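Local coordinates for protein putative dehydrogenase (Pseudomonas fluorescens, PDB 6UUG) that serves as the monooxygenase of a two-component flavin-dependent system that acts on methanesulfinate in bacterial sulfur assimilation, at residues L204-N209 with Q215-S220; I211-T216 with R384-H389; S277-W282 with R288-D293. All blocks are in the same frame, centred on the assembly; numbering follows the deposited sequence.

Contact 1. Residues L204-N209 with Q215-S220; sequences LHNDWN and QTDSGS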
# COMPACT_ATOMS: atom_id res chain seq x y z
N LEU A 204 38.65 15.11 -16.51
CA LEU A 204 37.30 15.04 -15.96
C LEU A 204 36.32 15.50 -17.04
O LEU A 204 36.30 16.68 -17.41
CB LEU A 204 37.19 15.90 -14.70
CG LEU A 204 38.21 15.66 -13.59
CD1 LEU A 204 38.06 16.70 -12.49
CD2 LEU A 204 38.07 14.26 -13.02
N HIS A 205 35.49 14.57 -17.53
CA HIS A 205 34.69 14.85 -18.72
C HIS A 205 33.50 15.75 -18.44
O HIS A 205 33.11 16.53 -19.33
CB HIS A 205 34.22 13.53 -19.33
CG HIS A 205 35.33 12.65 -19.78
ND1 HIS A 205 36.38 13.12 -20.54
CD2 HIS A 205 35.58 11.33 -19.56
CE1 HIS A 205 37.22 12.12 -20.78
NE2 HIS A 205 36.76 11.03 -20.20
N ASN A 206 32.92 15.68 -17.25
CA ASN A 206 31.75 16.47 -16.88
C ASN A 206 30.63 16.28 -17.90
O ASN A 206 30.03 17.23 -18.40
CB ASN A 206 32.11 17.95 -16.73
CG ASN A 206 31.33 18.63 -15.61
OD1 ASN A 206 30.30 18.12 -15.15
ND2 ASN A 206 31.81 19.79 -15.17
N ASP A 207 30.37 15.01 -18.23
CA ASP A 207 29.27 14.61 -19.09
C ASP A 207 28.05 14.17 -18.30
O ASP A 207 27.12 13.59 -18.89
CB ASP A 207 29.73 13.48 -20.02
CG ASP A 207 30.38 12.34 -19.25
OD1 ASP A 207 31.09 12.63 -18.26
OD2 ASP A 207 30.20 11.17 -19.64
N TRP A 208 28.02 14.43 -17.00
CA TRP A 208 26.91 14.01 -16.15
C TRP A 208 25.60 14.58 -16.67
O TRP A 208 25.42 15.80 -16.75
CB TRP A 208 27.17 14.47 -14.72
CG TRP A 208 26.06 14.13 -13.77
CD1 TRP A 208 25.30 15.01 -13.04
CD2 TRP A 208 25.59 12.82 -13.44
NE1 TRP A 208 24.38 14.32 -12.28
CE2 TRP A 208 24.54 12.98 -12.50
CE3 TRP A 208 25.94 11.52 -13.84
CZ2 TRP A 208 23.85 11.89 -11.95
CZ3 TRP A 208 25.26 10.44 -13.30
CH2 TRP A 208 24.22 10.63 -12.37
N ASN A 209 24.67 13.68 -17.02
CA ASN A 209 23.40 14.07 -17.61
C ASN A 209 22.35 13.08 -17.12
O ASN A 209 22.21 11.99 -17.68
CB ASN A 209 23.49 14.09 -19.13
CG ASN A 209 22.41 14.93 -19.78
OD1 ASN A 209 21.87 15.86 -19.18
ND2 ASN A 209 22.08 14.60 -21.03
N GLN A 215 23.30 18.54 -10.60
CA GLN A 215 24.45 19.41 -10.38
C GLN A 215 25.49 18.76 -9.47
O GLN A 215 26.25 19.46 -8.79
CB GLN A 215 24.02 20.77 -9.83
CG GLN A 215 23.23 21.62 -10.85
CD GLN A 215 23.15 23.09 -10.47
OE1 GLN A 215 22.72 23.44 -9.36
NE2 GLN A 215 23.58 23.97 -11.38
N THR A 216 25.56 17.43 -9.46
CA THR A 216 26.56 16.70 -8.70
C THR A 216 27.80 16.32 -9.52
O THR A 216 28.73 15.72 -8.97
CB THR A 216 25.96 15.42 -8.09
OG1 THR A 216 25.44 14.59 -9.14
CG2 THR A 216 24.85 15.77 -7.12
N ASP A 217 27.83 16.65 -10.82
CA ASP A 217 28.99 16.39 -11.67
C ASP A 217 29.39 14.91 -11.67
O ASP A 217 30.58 14.58 -11.73
CB ASP A 217 30.20 17.25 -11.26
CG ASP A 217 29.91 18.74 -11.35
OD1 ASP A 217 29.35 19.19 -12.38
OD2 ASP A 217 30.26 19.47 -10.39
N SER A 218 28.41 14.01 -11.60
CA SER A 218 28.72 12.59 -11.42
C SER A 218 29.10 11.92 -12.74
O SER A 218 28.79 10.74 -12.95
CB SER A 218 27.55 11.84 -10.77
OG SER A 218 27.32 12.27 -9.43
N GLY A 219 29.78 12.65 -13.63
CA GLY A 219 30.14 12.14 -14.94
C GLY A 219 31.35 11.23 -14.97
O GLY A 219 31.57 10.44 -14.04
N SER A 220 32.16 11.33 -16.02
CA SER A 220 33.25 10.40 -16.29
C SER A 220 34.60 11.07 -16.08
O SER A 220 34.72 12.30 -16.06
CB SER A 220 33.18 9.86 -17.72
OG SER A 220 32.22 8.82 -17.83
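Thr216 brings its OG1 to 3.3 Å from the indole NE1 of Trp208, but the angle is too poor for a hydrogen bond; each atom bonds instead to the carbonyl O of Gln213. A chi1 of 178° swings the Trp208 indole away from its own N and lays it along residues 216-218. Asp217 passes the ring obliquely with its backbone N, while its OD1 turns to Thr56. At Ser218 the packing becomes a true CH-pi contact: CB stands 3.4 Å from the centroid of the six-membered Trp208 ring and 11° off its normal, and Ser218 O comes to 3.1 Å from Trp208 CE3. The hydroxyl of Ser218 pairs with Ser169. All this folds back on itself the long connection between strands 202-204 and 221-228, an antiparallel pair in the beta region of an acyl-CoA dehydrogenase-like fold. Gly219 follows, its N 3.4 Å from Trp208 CB; a CB here would clash with Asp207 OD1 and Trp208 N, so the tight approach depends on the bare backbone. Ser220 is held through both its backbone N and its O. Its N donates to the syn lone pair of Asp207 OD1 (2.8 Å), and its O receives the N-H of His205 at 2.8 Å and 160°. Ser220 CB meets the edge of the His205 imidazole, in plane, 3.4 Å from CD2, while His205 NE2 bonds to Thr222 OG1.

Contact 2. Residues I211-T216 with R384-H389; sequences IGQRQT and RTQTLH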
# COMPACT_ATOMS: atom_id res chain seq x y z
N ILE A 211 18.32 12.52 -14.86
CA ILE A 211 17.03 13.17 -14.63
C ILE A 211 16.98 13.83 -13.26
O ILE A 211 16.20 14.77 -13.05
CB ILE A 211 15.85 12.18 -14.81
CG1 ILE A 211 15.94 11.05 -13.79
CG2 ILE A 211 15.79 11.68 -16.26
CD1 ILE A 211 14.59 10.51 -13.33
N GLY A 212 17.79 13.35 -12.31
CA GLY A 212 17.89 13.97 -11.00
C GLY A 212 19.34 14.17 -10.62
O GLY A 212 20.26 13.72 -11.32
N GLN A 213 19.55 14.84 -9.48
CA GLN A 213 20.90 15.15 -8.99
C GLN A 213 21.73 15.84 -10.06
O GLN A 213 22.91 15.51 -10.27
CB GLN A 213 21.60 13.88 -8.50
CG GLN A 213 20.94 13.23 -7.31
CD GLN A 213 20.80 14.18 -6.13
OE1 GLN A 213 19.82 14.91 -6.02
NE2 GLN A 213 21.79 14.17 -5.23
N ARG A 214 21.13 16.82 -10.74
CA ARG A 214 21.68 17.32 -12.00
C ARG A 214 22.86 18.26 -11.83
O ARG A 214 23.40 18.74 -12.84
CB ARG A 214 20.57 18.01 -12.80
CG ARG A 214 19.51 17.02 -13.29
CD ARG A 214 18.41 17.67 -14.13
NE ARG A 214 18.92 18.64 -15.10
CZ ARG A 214 19.53 18.32 -16.25
NH1 ARG A 214 19.73 17.05 -16.58
NH2 ARG A 214 19.95 19.28 -17.06
N GLN A 215 23.30 18.54 -10.60
CA GLN A 215 24.45 19.41 -10.38
C GLN A 215 25.49 18.76 -9.47
O GLN A 215 26.25 19.46 -8.79
CB GLN A 215 24.02 20.77 -9.83
CG GLN A 215 23.23 21.62 -10.85
CD GLN A 215 23.15 23.09 -10.47
OE1 GLN A 215 22.72 23.44 -9.36
NE2 GLN A 215 23.58 23.97 -11.38
N THR A 216 25.56 17.43 -9.46
CA THR A 216 26.56 16.70 -8.70
C THR A 216 27.80 16.32 -9.52
O THR A 216 28.73 15.72 -8.97
CB THR A 216 25.96 15.42 -8.09
OG1 THR A 216 25.44 14.59 -9.14
CG2 THR A 216 24.85 15.77 -7.12
N ARG A 384 13.97 9.75 -6.67
CA ARG A 384 13.87 8.54 -7.49
C ARG A 384 15.24 8.10 -7.99
O ARG A 384 15.52 6.89 -8.04
CB ARG A 384 12.94 8.78 -8.69
CG ARG A 384 12.85 7.61 -9.71
CD ARG A 384 12.06 6.42 -9.16
NE ARG A 384 12.84 5.69 -8.14
CZ ARG A 384 12.41 4.64 -7.46
NH1 ARG A 384 13.20 4.11 -6.50
NH2 ARG A 384 11.22 4.11 -7.71
N THR A 385 16.07 9.05 -8.43
CA THR A 385 17.39 8.72 -8.96
C THR A 385 18.29 8.15 -7.87
O THR A 385 18.97 7.13 -8.07
CB THR A 385 18.03 9.98 -9.56
OG1 THR A 385 17.19 10.53 -10.58
CG2 THR A 385 19.39 9.65 -10.16
N GLN A 386 18.31 8.79 -6.71
CA GLN A 386 19.30 8.43 -5.70
C GLN A 386 18.93 7.19 -4.90
O GLN A 386 19.80 6.61 -4.24
CB GLN A 386 19.53 9.60 -4.75
CG GLN A 386 20.51 10.62 -5.28
CD GLN A 386 21.81 9.98 -5.82
OE1 GLN A 386 22.28 10.32 -6.91
NE2 GLN A 386 22.39 9.06 -5.05
N THR A 387 17.66 6.77 -4.91
CA THR A 387 17.28 5.57 -4.19
C THR A 387 17.59 4.29 -4.96
O THR A 387 17.39 3.21 -4.40
CB THR A 387 15.79 5.59 -3.84
OG1 THR A 387 15.03 5.85 -5.03
CG2 THR A 387 15.46 6.66 -2.80
N LEU A 388 18.09 4.37 -6.20
CA LEU A 388 18.32 3.19 -7.03
C LEU A 388 19.74 2.65 -6.96
O LEU A 388 19.97 1.51 -7.39
CB LEU A 388 18.03 3.50 -8.49
CG LEU A 388 16.59 3.89 -8.80
CD1 LEU A 388 16.47 4.32 -10.27
CD2 LEU A 388 15.67 2.72 -8.48
N HIS A 389 20.69 3.42 -6.45
CA HIS A 389 22.07 2.95 -6.51
C HIS A 389 22.37 1.85 -5.52
O HIS A 389 23.39 1.17 -5.67
CB HIS A 389 23.01 4.14 -6.34
CG HIS A 389 22.98 5.09 -7.50
ND1 HIS A 389 23.85 4.98 -8.56
CD2 HIS A 389 22.16 6.13 -7.78
CE1 HIS A 389 23.58 5.93 -9.44
NE2 HIS A 389 22.57 6.65 -8.99
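Gln213, whose side chain lies against Gln386, has a carbonyl O gripped by several groups: Thr216 OG1 donates to it at 2.9 Å, Thr216 N adds a weak bond that closes the type I beta turn 213-216, and Trp208 NE1 is a further donor. The Gln213 side chain, bent at chi2 (-56°), crosses that of Gln386 at about a right angle, the two amide planes 58° apart. Gln213 CG does the touching, 3.3 Å from Gln386 CG and 3.2 Å from the amide oxygen OE1. The Gln213 amide is engaged by Ser100 at OE1 and by His104 at NE2, which fixes its rotation. An alanine in place of Gln386 would remove the chain lying against Gln213 CG and is likely to leave a gap between the turn, Phe256 and Phe260. Beside this pair, Thr385 OG1 lies 3.5 Å from Ile211 CG1; the hydroxyl is bonded to Arg381 O, and at 3.4 Å from Gly212 N the angle is too poor for a bond there. The arrangement is a beta turn of the inter-strand loop docked on the last turn of helix 378-386, joining the beta region to the C-terminal helices of an acyl-CoA dehydrogenase-like fold.

Contact 3. Residues S277-W282 with R288-D293; sequences SETRVW and REVRED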
# COMPACT_ATOMS: atom_id res chain seq x y z
N SER A 277 -1.54 28.80 -0.45
CA SER A 277 -1.40 30.04 -1.21
C SER A 277 -2.11 30.02 -2.55
O SER A 277 -2.65 31.06 -2.96
CB SER A 277 0.09 30.35 -1.45
OG SER A 277 0.81 30.42 -0.23
N GLU A 278 -2.12 28.89 -3.25
CA GLU A 278 -2.50 28.87 -4.66
C GLU A 278 -3.59 27.85 -5.00
O GLU A 278 -4.34 28.05 -5.96
CB GLU A 278 -1.26 28.58 -5.52
CG GLU A 278 -0.10 29.54 -5.30
CD GLU A 278 -0.35 30.92 -5.90
OE1 GLU A 278 -1.17 31.01 -6.84
OE2 GLU A 278 0.27 31.90 -5.43
N THR A 279 -3.67 26.76 -4.25
CA THR A 279 -4.60 25.68 -4.60
C THR A 279 -6.04 26.14 -4.39
O THR A 279 -6.37 26.77 -3.38
CB THR A 279 -4.30 24.43 -3.76
OG1 THR A 279 -2.93 24.04 -3.96
CG2 THR A 279 -5.21 23.27 -4.14
N ARG A 280 -6.90 25.82 -5.36
CA ARG A 280 -8.32 26.10 -5.26
C ARG A 280 -9.07 24.83 -4.87
O ARG A 280 -8.70 23.72 -5.27
CB ARG A 280 -8.87 26.64 -6.59
CG ARG A 280 -8.07 27.82 -7.14
CD ARG A 280 -8.54 28.19 -8.55
NE ARG A 280 -7.76 29.29 -9.11
CZ ARG A 280 -7.87 29.72 -10.37
NH1 ARG A 280 -8.72 29.14 -11.20
NH2 ARG A 280 -7.11 30.72 -10.80
N VAL A 281 -10.12 25.00 -4.06
CA VAL A 281 -10.92 23.86 -3.63
C VAL A 281 -11.68 23.29 -4.82
O VAL A 281 -12.09 24.02 -5.73
CB VAL A 281 -11.86 24.28 -2.48
CG1 VAL A 281 -13.20 24.79 -3.01
CG2 VAL A 281 -12.05 23.14 -1.48
N TRP A 282 -11.82 21.96 -4.84
CA TRP A 282 -12.56 21.31 -5.91
C TRP A 282 -14.04 21.68 -5.82
O TRP A 282 -14.61 21.76 -4.73
CB TRP A 282 -12.39 19.79 -5.82
CG TRP A 282 -13.12 18.98 -6.87
CD1 TRP A 282 -14.09 18.04 -6.65
CD2 TRP A 282 -12.93 19.03 -8.29
NE1 TRP A 282 -14.51 17.50 -7.84
CE2 TRP A 282 -13.82 18.09 -8.87
CE3 TRP A 282 -12.10 19.77 -9.14
CZ2 TRP A 282 -13.90 17.88 -10.25
CZ3 TRP A 282 -12.17 19.56 -10.51
CH2 TRP A 282 -13.07 18.63 -11.05
N ARG A 288 -15.26 25.63 1.83
CA ARG A 288 -14.92 26.79 1.01
C ARG A 288 -13.42 27.00 0.88
O ARG A 288 -12.98 27.59 -0.11
CB ARG A 288 -15.56 28.06 1.59
CG ARG A 288 -15.37 28.20 3.10
CD ARG A 288 -16.59 27.70 3.86
NE ARG A 288 -16.22 26.81 4.96
CZ ARG A 288 -15.90 27.23 6.19
NH1 ARG A 288 -15.90 28.52 6.48
NH2 ARG A 288 -15.58 26.34 7.13
N GLU A 289 -12.63 26.51 1.84
CA GLU A 289 -11.19 26.67 1.81
C GLU A 289 -10.51 25.30 1.72
O GLU A 289 -10.95 24.34 2.38
CB GLU A 289 -10.69 27.43 3.04
CG GLU A 289 -10.69 28.94 2.85
CD GLU A 289 -9.82 29.65 3.87
OE1 GLU A 289 -9.92 29.30 5.07
OE2 GLU A 289 -9.04 30.54 3.47
N VAL A 290 -9.46 25.23 0.90
CA VAL A 290 -8.74 23.97 0.72
C VAL A 290 -8.24 23.44 2.05
O VAL A 290 -8.24 22.23 2.30
CB VAL A 290 -7.57 24.16 -0.27
CG1 VAL A 290 -6.88 22.84 -0.54
CG2 VAL A 290 -8.06 24.75 -1.56
N ARG A 291 -7.81 24.34 2.94
CA ARG A 291 -7.17 23.93 4.19
C ARG A 291 -8.14 23.32 5.18
O ARG A 291 -7.70 22.88 6.25
CB ARG A 291 -6.44 25.11 4.83
CG ARG A 291 -7.36 26.12 5.53
CD ARG A 291 -7.06 27.53 5.05
NE ARG A 291 -5.89 28.14 5.67
CZ ARG A 291 -5.12 29.06 5.08
NH1 ARG A 291 -4.08 29.58 5.73
NH2 ARG A 291 -5.38 29.46 3.84
N GLU A 292 -9.43 23.26 4.86
CA GLU A 292 -10.42 22.54 5.66
C GLU A 292 -10.97 21.31 4.96
O GLU A 292 -11.83 20.63 5.52
CB GLU A 292 -11.56 23.49 6.04
CG GLU A 292 -11.12 24.54 7.05
CD GLU A 292 -12.16 25.63 7.25
OE1 GLU A 292 -13.07 25.76 6.41
OE2 GLU A 292 -12.05 26.36 8.26
N ASP A 293 -10.50 21.00 3.75
CA ASP A 293 -11.04 19.87 3.00
C ASP A 293 -10.64 18.56 3.68
O ASP A 293 -9.46 18.39 4.02
CB ASP A 293 -10.53 19.92 1.55
CG ASP A 293 -11.05 18.79 0.70
OD1 ASP A 293 -10.54 17.66 0.84
OD2 ASP A 293 -11.99 19.00 -0.09
O HOH W 1 -10.74 20.39 -2.75
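Val290 packs against Thr279 and Val281 inside the connection between helices 247-277 and 294-327, two long helices of the C-terminal helical domain in this acyl-CoA dehydrogenase-like fold. From Val290 CB the two methyls diverge. CG1, anti to the backbone N (chi1 -176°), meets the methyl of Thr279, with CG2 of that threonine 4.0 Å away, the two side chains crossing at about a right angle. CG2 lies against the opposite backbone instead, 3.2 Å from Thr279 O and 3.2 Å from Val281 N, and also reaches Val281 CB at 3.9 Å. Val290 thus packs against the backbone of 279-281, with no direct hydrogen bond between the segments. Val281 adds CG2 against Val290 CA (4.1 Å), while its CG1 faces Arg288 O. Within 288-293, a salt bridge of 2.7 Å from Arg288 NH2 to Glu292 OE1 reaches into the 3-10 segment 290-292. Asp293 follows as the N-cap of helix 294-327, its OD1 accepting from Val296 N. Its other oxygen, OD2, bonds to Ser285 and to Tyr394 of a second subunit. The polar bridge across the contact is a single water, which accepts from Trp282 N at 2.8 Å and donates to Asp293 OD2 at 3.3 Å.

Contacts 1 and 2 are neighbours, their centres 12 Å apart, and share Gln215 and Thr216 within the loop between strands 202-204 and 221-228. Contact 1 folds that loop on itself, and contact 2 sets it on helix 378-386, so one loop links the beta region to the C-terminal helices. Contact 3 is remote: its centre lies 33 Å from that of contact 2 and 42 Å from that of contact 1, in the loop between helices 247-277 and 294-327. In sequence it follows contact 1 and sits inside the long loop closed by contact 2. Contacts 2 and 3 both touch the second subunit, so the helical domain meets that neighbour at widely separated points.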